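Local coordinates for CRISPR pre-crRNA endoribonuclease Cas5d (Mannheimia succiniciproducens, PDB 3KG4), which cleaves precursor CRISPR transcripts as a metal-independent endoribonuclease of the Cas5 family, working in bacterial adaptive immunity against mobile genetic elements, at residues Arg8-Gly13 against Asp113-Ile118; Ala16-Pro21 against Pro154-Arg159; Trp53-Ile58 against Ile215-Phe220; Tyr59-Ile64 against Pro175-Ser180. One frame throughout, in Å; residues are numbered along the deposited sequence. Where two conformers were deposited one is given.

How the contacts relate
Contact 1 pairs the two inner strands of the four-stranded ferredoxin-like part (order 4-1-3-2) of a seven-stranded antiparallel sheet, and the other contacts attach to it. Strand 51-60 lies next to strand 114-124: its residues 53-58 serve contact 3, its last two residues and the loop after them contact 4. Val117 O of contact 1 meets Tyr59 N of contact 4 at 2.8 Å, a probable hydrogen bond. Ile118 CG2 packs on Ile55 CD1 of contact 3 at 3.9 Å. Contact 2 joins two loops whose Met156 CE reaches Val114 CG2 at 3.5 Å. Contacts 2 and 3 do not touch: they lie on opposite sides of the chain's centre, their own centres about 18 Å apart.

Contact 1: residues Arg8-Gly13 against Asp113-Ile118; sequences RLHIWG and DVAYVI
Ile11 and Tyr116 face each other as an antiparallel hydrogen-bonded pair, with Ile11 N to Tyr116 O at 2.9 Å and Tyr116 N to Ile11 O at 2.8 Å. The same pattern repeats two residues away on both sides, at Leu9 with Ile118 and at Gly13 with Val114. Ile11 is the residue most enclosed by the opposite strand. Its CG1 stands between the backbone N and the carbonyl carbon (chi1 64°), where it lies at the edge of the Tyr116 ring and 3.9 Å from Tyr116 CB. From there CD1 reaches on to Ile118, meeting its CG1 at 3.9 Å, so one isoleucine spans two neighbours on the same face. The other face carries His10, Trp12, Ala115 and Val117. There Trp12 CB sits 3.7 Å from Ala115 CB, while Trp12 CE3 lies 3.6 Å above the centre of the His10 ring, and that ring turns its edge to Tyr116 O, with His10 CD2 3.4 Å away. These are the inner strands of the four-stranded ferredoxin-like part of the sheet: strand 164-167 flanks 7-13, strand 51-60 flanks 114-124, and helix 35-45 packs on Leu9, Ile11 and Ile118.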
# COMPACT_ATOMS: atom_id res chain seq x y z
N ARG A 8 -3.27 0.10 -10.63
CA ARG A 8 -3.38 -1.05 -9.77
C ARG A 8 -2.06 -1.81 -9.77
O ARG A 8 -1.50 -2.16 -10.85
CB ARG A 8 -4.49 -1.99 -10.24
CG ARG A 8 -5.88 -1.43 -10.05
CD ARG A 8 -6.89 -2.29 -10.74
NE ARG A 8 -8.24 -1.94 -10.33
CZ ARG A 8 -9.33 -2.50 -10.84
NH1 ARG A 8 -9.25 -3.41 -11.81
NH2 ARG A 8 -10.52 -2.13 -10.37
N LEU A 9 -1.55 -2.04 -8.57
CA LEU A 9 -0.28 -2.73 -8.36
C LEU A 9 -0.53 -3.93 -7.44
O LEU A 9 -1.03 -3.79 -6.31
CB LEU A 9 0.78 -1.77 -7.77
CG LEU A 9 2.22 -2.32 -7.67
CD1 LEU A 9 2.91 -2.39 -9.07
CD2 LEU A 9 3.06 -1.50 -6.68
N HIS A 10 -0.18 -5.10 -7.93
CA HIS A 10 -0.18 -6.33 -7.17
C HIS A 10 1.13 -6.40 -6.40
O HIS A 10 2.23 -6.21 -6.97
CB HIS A 10 -0.31 -7.51 -8.14
CG HIS A 10 -0.42 -8.85 -7.46
ND1 HIS A 10 -0.02 -10.02 -8.07
CD2 HIS A 10 -0.84 -9.20 -6.22
CE1 HIS A 10 -0.24 -11.04 -7.25
NE2 HIS A 10 -0.75 -10.57 -6.12
N ILE A 11 1.05 -6.57 -5.08
CA ILE A 11 2.25 -6.70 -4.24
C ILE A 11 2.14 -7.92 -3.35
O ILE A 11 1.04 -8.29 -2.93
CB ILE A 11 2.53 -5.41 -3.40
CG1 ILE A 11 1.39 -5.14 -2.39
CG2 ILE A 11 2.77 -4.23 -4.34
CD1 ILE A 11 1.63 -3.92 -1.43
N TRP A 12 3.27 -8.58 -3.08
CA TRP A 12 3.28 -9.69 -2.18
C TRP A 12 4.64 -9.87 -1.51
O TRP A 12 5.64 -9.27 -1.92
CB TRP A 12 2.88 -10.96 -2.92
CG TRP A 12 3.83 -11.31 -4.01
CD1 TRP A 12 4.87 -12.18 -3.91
CD2 TRP A 12 3.85 -10.80 -5.36
NE1 TRP A 12 5.55 -12.25 -5.12
CE2 TRP A 12 4.95 -11.42 -6.03
CE3 TRP A 12 3.08 -9.88 -6.07
CZ2 TRP A 12 5.27 -11.16 -7.37
CZ3 TRP A 12 3.39 -9.63 -7.42
CH2 TRP A 12 4.48 -10.28 -8.05
N GLY A 13 4.66 -10.71 -0.50
CA GLY A 13 5.88 -10.95 0.29
C GLY A 13 5.66 -12.04 1.29
O GLY A 13 4.55 -12.28 1.72
N ASP A 113 3.13 -14.13 4.79
CA ASP A 113 2.53 -14.54 3.51
C ASP A 113 1.40 -13.62 3.07
O ASP A 113 0.22 -13.99 3.07
CB ASP A 113 2.06 -15.99 3.54
CG ASP A 113 3.20 -16.98 3.68
OD1 ASP A 113 4.30 -16.79 3.07
OD2 ASP A 113 2.97 -17.99 4.39
N VAL A 114 1.77 -12.40 2.72
CA VAL A 114 0.80 -11.38 2.42
C VAL A 114 0.77 -11.15 0.91
O VAL A 114 1.77 -11.37 0.22
CB VAL A 114 1.15 -10.01 3.07
CG1 VAL A 114 1.19 -10.11 4.57
CG2 VAL A 114 2.49 -9.47 2.56
N ALA A 115 -0.37 -10.65 0.45
CA ALA A 115 -0.51 -10.11 -0.89
C ALA A 115 -1.67 -9.15 -0.95
O ALA A 115 -2.76 -9.40 -0.40
CB ALA A 115 -0.71 -11.24 -1.89
N TYR A 116 -1.44 -8.05 -1.65
CA TYR A 116 -2.44 -7.02 -1.80
C TYR A 116 -2.54 -6.54 -3.24
O TYR A 116 -1.61 -6.72 -4.02
CB TYR A 116 -2.14 -5.81 -0.92
CG TYR A 116 -1.76 -6.16 0.52
CD1 TYR A 116 -2.74 -6.39 1.49
CD2 TYR A 116 -0.43 -6.27 0.90
CE1 TYR A 116 -2.39 -6.73 2.76
CE2 TYR A 116 -0.09 -6.62 2.21
CZ TYR A 116 -1.07 -6.81 3.13
OH TYR A 116 -0.76 -7.18 4.43
N VAL A 117 -3.64 -5.87 -3.54
CA VAL A 117 -3.68 -4.93 -4.65
C VAL A 117 -3.87 -3.54 -4.08
O VAL A 117 -4.76 -3.30 -3.22
CB VAL A 117 -4.82 -5.22 -5.68
CG1 VAL A 117 -4.77 -4.22 -6.83
CG2 VAL A 117 -4.64 -6.62 -6.19
N ILE A 118 -3.04 -2.63 -4.57
CA ILE A 118 -3.13 -1.21 -4.26
C ILE A 118 -3.71 -0.49 -5.45
O ILE A 118 -3.17 -0.58 -6.58
CB ILE A 118 -1.74 -0.63 -4.02
CG1 ILE A 118 -1.02 -1.41 -2.91
CG2 ILE A 118 -1.83 0.87 -3.76
CD1 ILE A 118 -1.86 -1.60 -1.64

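Contact 2: residues Ala16-Pro21 against Pro154-Arg159; sequences ACFTRP and PCMGVR
Gly157 CA lies close against both Cys17 O, at 3.2 Å in a CA-H...O contact, and the Phe18 ring, at CD1. A side chain here would run into that oxygen and that ring, and at a phi of 92° it would also crowd the preceding carbonyl; as glycine the residue lets the two loops close directly on each other. Alongside it runs a Met-aromatic contact: Met156 SD comes up at the edge of the Phe18 ring, 4.0 Å from Phe18 CZ, and the two side chains lie side by side pointing the same way. A chi2 of -74° bends the methionine chain and sets SD there. Phe18 CE1 in turn rests against the peptide of Met156 and Gly157, 3.6 Å from Gly157 N. Next door, Ala16 CB and Met156 CB touch at 3.6 Å. One direct hydrogen bond ties the loops, from Cys17 N to Met156 O at 3.0 Å, nearly straight at 170°. On the side of Val158 the packing is looser, its CG2 approaching Cys17 CB and its CG1 near Cys17 O.

Segment 16-21 leads out of strand 15-16 of the second, mixed sheet, while loop 154-159 comes before strand 164-167 of the ferredoxin-like sheet. Together they close over one end of strand 114-124: Phe18 packs on Tyr116, and both Ala16 and Met156 on Val114. Arg27 touches Cys17, Thr19 and Val158. Further along, a water completes the joint, accepting from Thr19 N at 3.0 Å and donating to Gly157 O at 2.8 Å.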
# COMPACT_ATOMS: atom_id res chain seq x y z
N ALA A 16 5.72 -9.17 6.33
CA ALA A 16 5.45 -7.73 6.34
C ALA A 16 5.35 -7.23 7.77
O ALA A 16 4.90 -7.95 8.64
CB ALA A 16 4.14 -7.38 5.60
N CYS A 17 5.71 -6.00 7.99
CA CYS A 17 5.55 -5.40 9.28
C CYS A 17 5.21 -3.92 9.14
O CYS A 17 6.07 -3.08 8.88
CB CYS A 17 6.81 -5.58 10.16
SG CYS A 17 6.44 -5.08 11.85
N PHE A 18 3.91 -3.64 9.27
CA PHE A 18 3.41 -2.29 9.25
C PHE A 18 3.18 -1.88 10.69
O PHE A 18 2.12 -2.13 11.30
CB PHE A 18 2.12 -2.22 8.43
CG PHE A 18 2.26 -2.86 7.11
CD1 PHE A 18 3.03 -2.27 6.11
CD2 PHE A 18 1.69 -4.11 6.87
CE1 PHE A 18 3.17 -2.92 4.84
CE2 PHE A 18 1.83 -4.73 5.64
CZ PHE A 18 2.57 -4.14 4.63
N THR A 19 4.20 -1.26 11.26
CA THR A 19 4.31 -1.18 12.69
C THR A 19 3.21 -0.33 13.36
O THR A 19 2.96 0.80 12.98
CB THR A 19 5.71 -0.63 13.07
OG1 THR A 19 6.71 -1.49 12.50
CG2 THR A 19 5.86 -0.57 14.59
N ARG A 20 2.54 -0.89 14.37
CA ARG A 20 1.49 -0.18 15.12
C ARG A 20 2.18 0.85 16.05
O ARG A 20 3.13 0.52 16.75
CB ARG A 20 0.60 -1.12 15.95
CG ARG A 20 -0.08 -2.22 15.14
CD ARG A 20 -1.10 -3.04 15.98
NE ARG A 20 -2.16 -2.12 16.39
CZ ARG A 20 -3.42 -2.10 15.96
NH1 ARG A 20 -3.92 -3.01 15.13
NH2 ARG A 20 -4.19 -1.15 16.43
N PRO A 21 1.72 2.09 16.03
CA PRO A 21 2.51 3.11 16.76
C PRO A 21 2.30 3.07 18.27
O PRO A 21 3.21 3.42 19.03
CB PRO A 21 2.03 4.43 16.14
CG PRO A 21 0.60 4.14 15.68
CD PRO A 21 0.63 2.68 15.24
N PRO A 154 11.03 -1.39 -3.17
CA PRO A 154 9.91 -1.26 -2.21
C PRO A 154 9.95 -2.36 -1.13
O PRO A 154 10.43 -3.46 -1.34
CB PRO A 154 8.67 -1.37 -3.10
CG PRO A 154 9.09 -2.11 -4.30
CD PRO A 154 10.57 -1.79 -4.51
N CYS A 155 9.41 -2.01 0.03
CA CYS A 155 9.43 -2.90 1.17
C CYS A 155 8.05 -2.93 1.81
O CYS A 155 7.25 -2.01 1.63
CB CYS A 155 10.49 -2.49 2.19
SG CYS A 155 10.15 -1.03 3.13
N MET A 156 7.79 -4.01 2.53
CA MET A 156 6.55 -4.23 3.20
C MET A 156 6.65 -3.72 4.63
O MET A 156 6.64 -4.50 5.56
CB MET A 156 6.24 -5.71 3.17
CG MET A 156 5.90 -6.18 1.79
SD MET A 156 4.23 -5.63 1.31
CE MET A 156 3.83 -7.03 0.39
N GLY A 157 6.76 -2.41 4.78
CA GLY A 157 6.68 -1.74 6.06
C GLY A 157 8.01 -1.52 6.76
O GLY A 157 8.16 -0.52 7.46
N VAL A 158 8.94 -2.45 6.64
CA VAL A 158 10.29 -2.25 7.18
C VAL A 158 11.30 -2.71 6.16
O VAL A 158 11.04 -3.63 5.38
CB VAL A 158 10.51 -3.01 8.53
CG1 VAL A 158 9.59 -2.42 9.64
CG2 VAL A 158 10.30 -4.50 8.34
N ARG A 159 12.48 -2.11 6.21
CA ARG A 159 13.50 -2.31 5.17
C ARG A 159 13.86 -3.78 4.91
O ARG A 159 14.11 -4.16 3.78
CB ARG A 159 14.76 -1.45 5.49
O HOH W 1 6.32 -0.08 9.56

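Contact 3: residues Trp53-Ile58 against Ile215-Phe220; sequences WVIDKI and IDVPPF
Val217 points straight at strand 53-58, and it carries the tight half of this contact. Its CB sits 3.5 Å from Ile55 O, and its CG2 meets Ile58 CD1 at 4.0 Å; CG2 also touches Ile55 CG2 somewhat more distantly. Because CG2 lies anti to the carbonyl carbon while CG1 lies anti to the backbone N (chi1 178°), the branches divide the work, CG1 resting on Ile55 O and CG2 facing the two isoleucines. Beside them Ile58 and Ile215 form an antiparallel hydrogen-bonded pair, bonded in both directions at 2.9 Å between N and O. A third bond runs from Val217 N to Asp56 O at 3.0 Å; it is straight at 175°, but the donor stands above the carbonyl plane. Pro35, from helix 35-45, and His193 close in on Val217.

The other face is open in character. Lys57 and Asp216 lie side by side there, pointing the same way, yet they meet through Lys57 CE and Asp216 OD1 at 3.3 Å, whereas Lys57 NZ stays 4.6 Å from OD1, beyond a salt bridge. The nitrogen has a long, weak ion pair with Glu119 instead. After Asp216 the second segment is loop, and waters bridge it to strand 53-58: one water donates to Asp56 O, at 2.9 Å, and to Val217 O, at 3.1 Å. Asp56 turns its carboxylate away to His121. Two successive residues, Asp56 and Lys57, are set against the single Glu119 of strand 114-124, which makes a classic beta bulge at the point where strand 214-216 extends the ferredoxin-like sheet.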
# COMPACT_ATOMS: atom_id res chain seq x y z
N TRP A 53 0.89 10.45 -4.80
CA TRP A 53 0.06 9.27 -4.98
C TRP A 53 -1.02 9.25 -3.91
O TRP A 53 -0.73 9.38 -2.70
CB TRP A 53 0.87 8.01 -4.88
CG TRP A 53 1.78 7.80 -5.99
CD1 TRP A 53 3.13 7.79 -5.94
CD2 TRP A 53 1.41 7.53 -7.34
NE1 TRP A 53 3.64 7.51 -7.20
CE2 TRP A 53 2.60 7.38 -8.08
CE3 TRP A 53 0.18 7.42 -8.01
CZ2 TRP A 53 2.60 7.13 -9.45
CZ3 TRP A 53 0.18 7.19 -9.37
CH2 TRP A 53 1.37 7.02 -10.07
N VAL A 54 -2.26 9.07 -4.33
CA VAL A 54 -3.37 8.99 -3.38
C VAL A 54 -3.95 7.56 -3.39
O VAL A 54 -4.38 7.10 -4.44
CB VAL A 54 -4.44 10.05 -3.72
CG1 VAL A 54 -5.70 9.90 -2.82
CG2 VAL A 54 -3.82 11.44 -3.61
N ILE A 55 -3.97 6.88 -2.23
CA ILE A 55 -4.44 5.50 -2.17
C ILE A 55 -5.97 5.54 -2.12
O ILE A 55 -6.57 6.26 -1.30
CB ILE A 55 -3.89 4.73 -0.97
CG1 ILE A 55 -2.35 4.83 -0.91
CG2 ILE A 55 -4.23 3.24 -1.04
CD1 ILE A 55 -1.66 4.41 -2.18
N ASP A 56 -6.60 4.75 -2.99
CA ASP A 56 -8.07 4.67 -3.05
C ASP A 56 -8.60 3.37 -2.45
O ASP A 56 -9.62 3.37 -1.72
CB ASP A 56 -8.53 4.82 -4.49
CG ASP A 56 -8.14 6.14 -5.09
OD1 ASP A 56 -8.47 7.17 -4.48
OD2 ASP A 56 -7.46 6.14 -6.15
N LYS A 57 -8.01 2.27 -2.81
CA LYS A 57 -8.48 0.98 -2.30
C LYS A 57 -7.29 0.09 -1.97
O LYS A 57 -6.28 0.12 -2.66
CB LYS A 57 -9.39 0.29 -3.32
CG LYS A 57 -10.71 1.03 -3.64
CD LYS A 57 -11.50 0.28 -4.69
CE LYS A 57 -12.93 0.86 -4.93
NZ LYS A 57 -13.48 0.01 -6.06
N ILE A 58 -7.42 -0.75 -0.96
CA ILE A 58 -6.47 -1.81 -0.70
C ILE A 58 -7.24 -3.11 -0.69
O ILE A 58 -8.10 -3.32 0.17
CB ILE A 58 -5.78 -1.61 0.71
CG1 ILE A 58 -4.97 -0.30 0.73
CG2 ILE A 58 -4.96 -2.82 1.05
CD1 ILE A 58 -4.67 0.23 2.17
N ILE A 215 -10.61 -2.56 1.33
CA ILE A 215 -10.60 -1.42 2.21
C ILE A 215 -10.64 -0.17 1.37
O ILE A 215 -9.70 0.10 0.58
CB ILE A 215 -9.34 -1.37 3.09
CG1 ILE A 215 -9.19 -2.66 3.84
CG2 ILE A 215 -9.39 -0.14 4.07
CD1 ILE A 215 -7.81 -2.89 4.48
N ASP A 216 -11.72 0.60 1.53
CA ASP A 216 -11.78 1.89 0.88
C ASP A 216 -11.10 2.93 1.78
O ASP A 216 -11.32 2.99 3.00
CB ASP A 216 -13.22 2.25 0.41
CG ASP A 216 -13.61 1.53 -0.98
OD1 ASP A 216 -13.81 2.19 -2.02
OD2 ASP A 216 -13.67 0.28 -1.04
N VAL A 217 -10.18 3.69 1.18
CA VAL A 217 -9.39 4.64 1.92
C VAL A 217 -9.94 6.04 1.67
O VAL A 217 -9.99 6.51 0.51
CB VAL A 217 -7.89 4.57 1.47
CG1 VAL A 217 -7.07 5.62 2.24
CG2 VAL A 217 -7.36 3.18 1.69
N PRO A 218 -10.38 6.71 2.75
CA PRO A 218 -11.01 7.99 2.53
C PRO A 218 -9.95 9.06 2.21
O PRO A 218 -8.76 8.85 2.54
CB PRO A 218 -11.69 8.28 3.87
CG PRO A 218 -10.79 7.65 4.88
CD PRO A 218 -10.33 6.36 4.19
N PRO A 219 -10.37 10.17 1.58
CA PRO A 219 -9.49 11.34 1.37
C PRO A 219 -8.73 11.71 2.64
O PRO A 219 -9.33 11.76 3.70
CB PRO A 219 -10.46 12.46 0.98
CG PRO A 219 -11.59 11.78 0.33
CD PRO A 219 -11.70 10.39 0.99
N PHE A 220 -7.43 11.93 2.51
CA PHE A 220 -6.56 12.25 3.65
C PHE A 220 -6.93 13.54 4.35
O PHE A 220 -6.89 13.61 5.58
CB PHE A 220 -5.10 12.39 3.20
CG PHE A 220 -4.16 12.60 4.34
CD1 PHE A 220 -3.74 11.52 5.10
CD2 PHE A 220 -3.72 13.88 4.69
CE1 PHE A 220 -2.90 11.69 6.18
CE2 PHE A 220 -2.85 14.06 5.77
CZ PHE A 220 -2.46 12.97 6.52
O HOH W 2 -8.32 8.04 -0.76
O HOH W 3 -6.23 9.04 0.66
O HOH W 4 -11.88 5.23 -1.55

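Contact 4: residues Tyr59-Ile64 against Pro175-Ser180; sequences YVLKPI and PLSQLS
Leu61 and Gln178 are tied by a backbone hydrogen bond, where the strand 51-60 of the ferredoxin-like sheet runs out into loop and the loop 175-180 crosses beside it. Gln178 N donates to Leu61 O over a short 2.6 Å, lying in the carbonyl plane. A second polar approach, Ser177 OG to Val60 O at 3.0 Å, lies next to it.

The apolar contacts are two. Leu61 CD1, set anti to CA by a chi2 of -179°, meets the Pro175 ring, 3.7 Å from Pro175 CB. Ala115 and His10 back Leu61, so the proline and the leucine together lie on the face of the sheet that carries those residues. More distantly, Leu179 CD2 approaches Val60 CG1 at 4.4 Å.

Methyls also press on the opposing backbone: Leu179 CD1 sits 3.2 Å from Val60 O, and Leu179 CD2 3.4 Å from Lys62 O.

The remaining contacts are of mixed kind. The Lys62 and Gln178 chains lie side by side, pointing the same way, with Lys62 CE 3.5 Å from Gln178 OE1. Beyond them the Pro63 ring also touches Glu183, while its CG rests 3.7 Å from Gln178 O.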
# COMPACT_ATOMS: atom_id res chain seq x y z
N TYR A 59 -6.93 -3.99 -1.64
CA TYR A 59 -7.48 -5.33 -1.69
C TYR A 59 -6.59 -6.28 -0.92
O TYR A 59 -5.40 -6.38 -1.21
CB TYR A 59 -7.55 -5.84 -3.12
CG TYR A 59 -8.41 -5.03 -4.04
CD1 TYR A 59 -9.70 -5.45 -4.38
CD2 TYR A 59 -7.95 -3.84 -4.58
CE1 TYR A 59 -10.47 -4.69 -5.29
CE2 TYR A 59 -8.71 -3.08 -5.43
CZ TYR A 59 -9.96 -3.52 -5.82
OH TYR A 59 -10.66 -2.73 -6.71
N VAL A 60 -7.16 -6.99 0.04
CA VAL A 60 -6.44 -7.92 0.88
C VAL A 60 -6.72 -9.33 0.42
O VAL A 60 -7.86 -9.79 0.54
CB VAL A 60 -6.86 -7.82 2.36
CG1 VAL A 60 -6.07 -8.81 3.18
CG2 VAL A 60 -6.64 -6.44 2.86
N LEU A 61 -5.68 -10.01 -0.04
CA LEU A 61 -5.82 -11.26 -0.81
C LEU A 61 -5.60 -12.53 0.00
O LEU A 61 -6.11 -13.59 -0.36
CB LEU A 61 -4.83 -11.26 -1.99
CG LEU A 61 -4.96 -10.08 -2.94
CD1 LEU A 61 -3.95 -10.20 -4.08
CD2 LEU A 61 -6.40 -10.02 -3.46
N LYS A 62 -4.85 -12.44 1.09
CA LYS A 62 -4.46 -13.62 1.81
C LYS A 62 -4.84 -13.53 3.29
O LYS A 62 -4.93 -12.44 3.83
CB LYS A 62 -2.96 -13.85 1.64
CG LYS A 62 -2.58 -14.40 0.27
CD LYS A 62 -1.11 -14.72 0.21
CE LYS A 62 -0.80 -15.92 -0.66
NZ LYS A 62 0.67 -16.05 -0.91
N PRO A 63 -5.13 -14.68 3.91
CA PRO A 63 -5.54 -14.68 5.31
C PRO A 63 -4.51 -13.98 6.19
O PRO A 63 -3.32 -14.07 5.95
CB PRO A 63 -5.64 -16.17 5.66
CG PRO A 63 -5.63 -16.88 4.35
CD PRO A 63 -4.86 -16.04 3.42
N ILE A 64 -5.03 -13.20 7.14
CA ILE A 64 -4.25 -12.43 8.10
C ILE A 64 -3.61 -13.39 9.11
O ILE A 64 -4.32 -14.04 9.90
CB ILE A 64 -5.15 -11.36 8.77
CG1 ILE A 64 -5.75 -10.45 7.68
CG2 ILE A 64 -4.35 -10.50 9.79
CD1 ILE A 64 -6.78 -9.44 8.14
N PRO A 175 -6.19 -10.45 -8.94
CA PRO A 175 -6.07 -11.76 -8.29
C PRO A 175 -7.31 -12.07 -7.47
O PRO A 175 -7.94 -11.16 -6.95
CB PRO A 175 -4.87 -11.58 -7.35
CG PRO A 175 -4.14 -10.36 -7.85
CD PRO A 175 -5.14 -9.50 -8.53
N LEU A 176 -7.64 -13.35 -7.34
CA LEU A 176 -8.78 -13.75 -6.51
C LEU A 176 -8.33 -13.65 -5.05
O LEU A 176 -7.15 -13.80 -4.77
CB LEU A 176 -9.27 -15.16 -6.86
CG LEU A 176 -8.20 -16.23 -7.15
CD1 LEU A 176 -8.82 -17.64 -7.10
CD2 LEU A 176 -7.49 -16.01 -8.51
N SER A 177 -9.25 -13.31 -4.15
CA SER A 177 -8.97 -13.31 -2.73
C SER A 177 -8.85 -14.78 -2.34
O SER A 177 -9.57 -15.63 -2.90
CB SER A 177 -10.10 -12.66 -1.91
OG SER A 177 -9.69 -11.47 -1.20
N GLN A 178 -7.98 -15.08 -1.38
CA GLN A 178 -8.01 -16.38 -0.74
C GLN A 178 -8.51 -16.20 0.69
O GLN A 178 -8.13 -16.94 1.58
CB GLN A 178 -6.61 -16.98 -0.77
CG GLN A 178 -6.09 -17.26 -2.18
CD GLN A 178 -4.72 -17.91 -2.15
OE1 GLN A 178 -3.70 -17.23 -2.07
NE2 GLN A 178 -4.69 -19.24 -2.20
N LEU A 179 -9.36 -15.20 0.91
CA LEU A 179 -9.84 -14.89 2.25
C LEU A 179 -10.98 -15.82 2.67
O LEU A 179 -11.81 -16.14 1.82
CB LEU A 179 -10.36 -13.46 2.30
CG LEU A 179 -9.32 -12.35 2.38
CD1 LEU A 179 -10.01 -11.00 2.60
CD2 LEU A 179 -8.27 -12.64 3.43
N SER A 180 -11.03 -16.20 3.95
CA SER A 180 -12.19 -16.96 4.46
C SER A 180 -13.47 -16.15 4.23
O SER A 180 -13.46 -14.91 4.45
CB SER A 180 -12.06 -17.36 5.94
OG SER A 180 -11.39 -16.38 6.74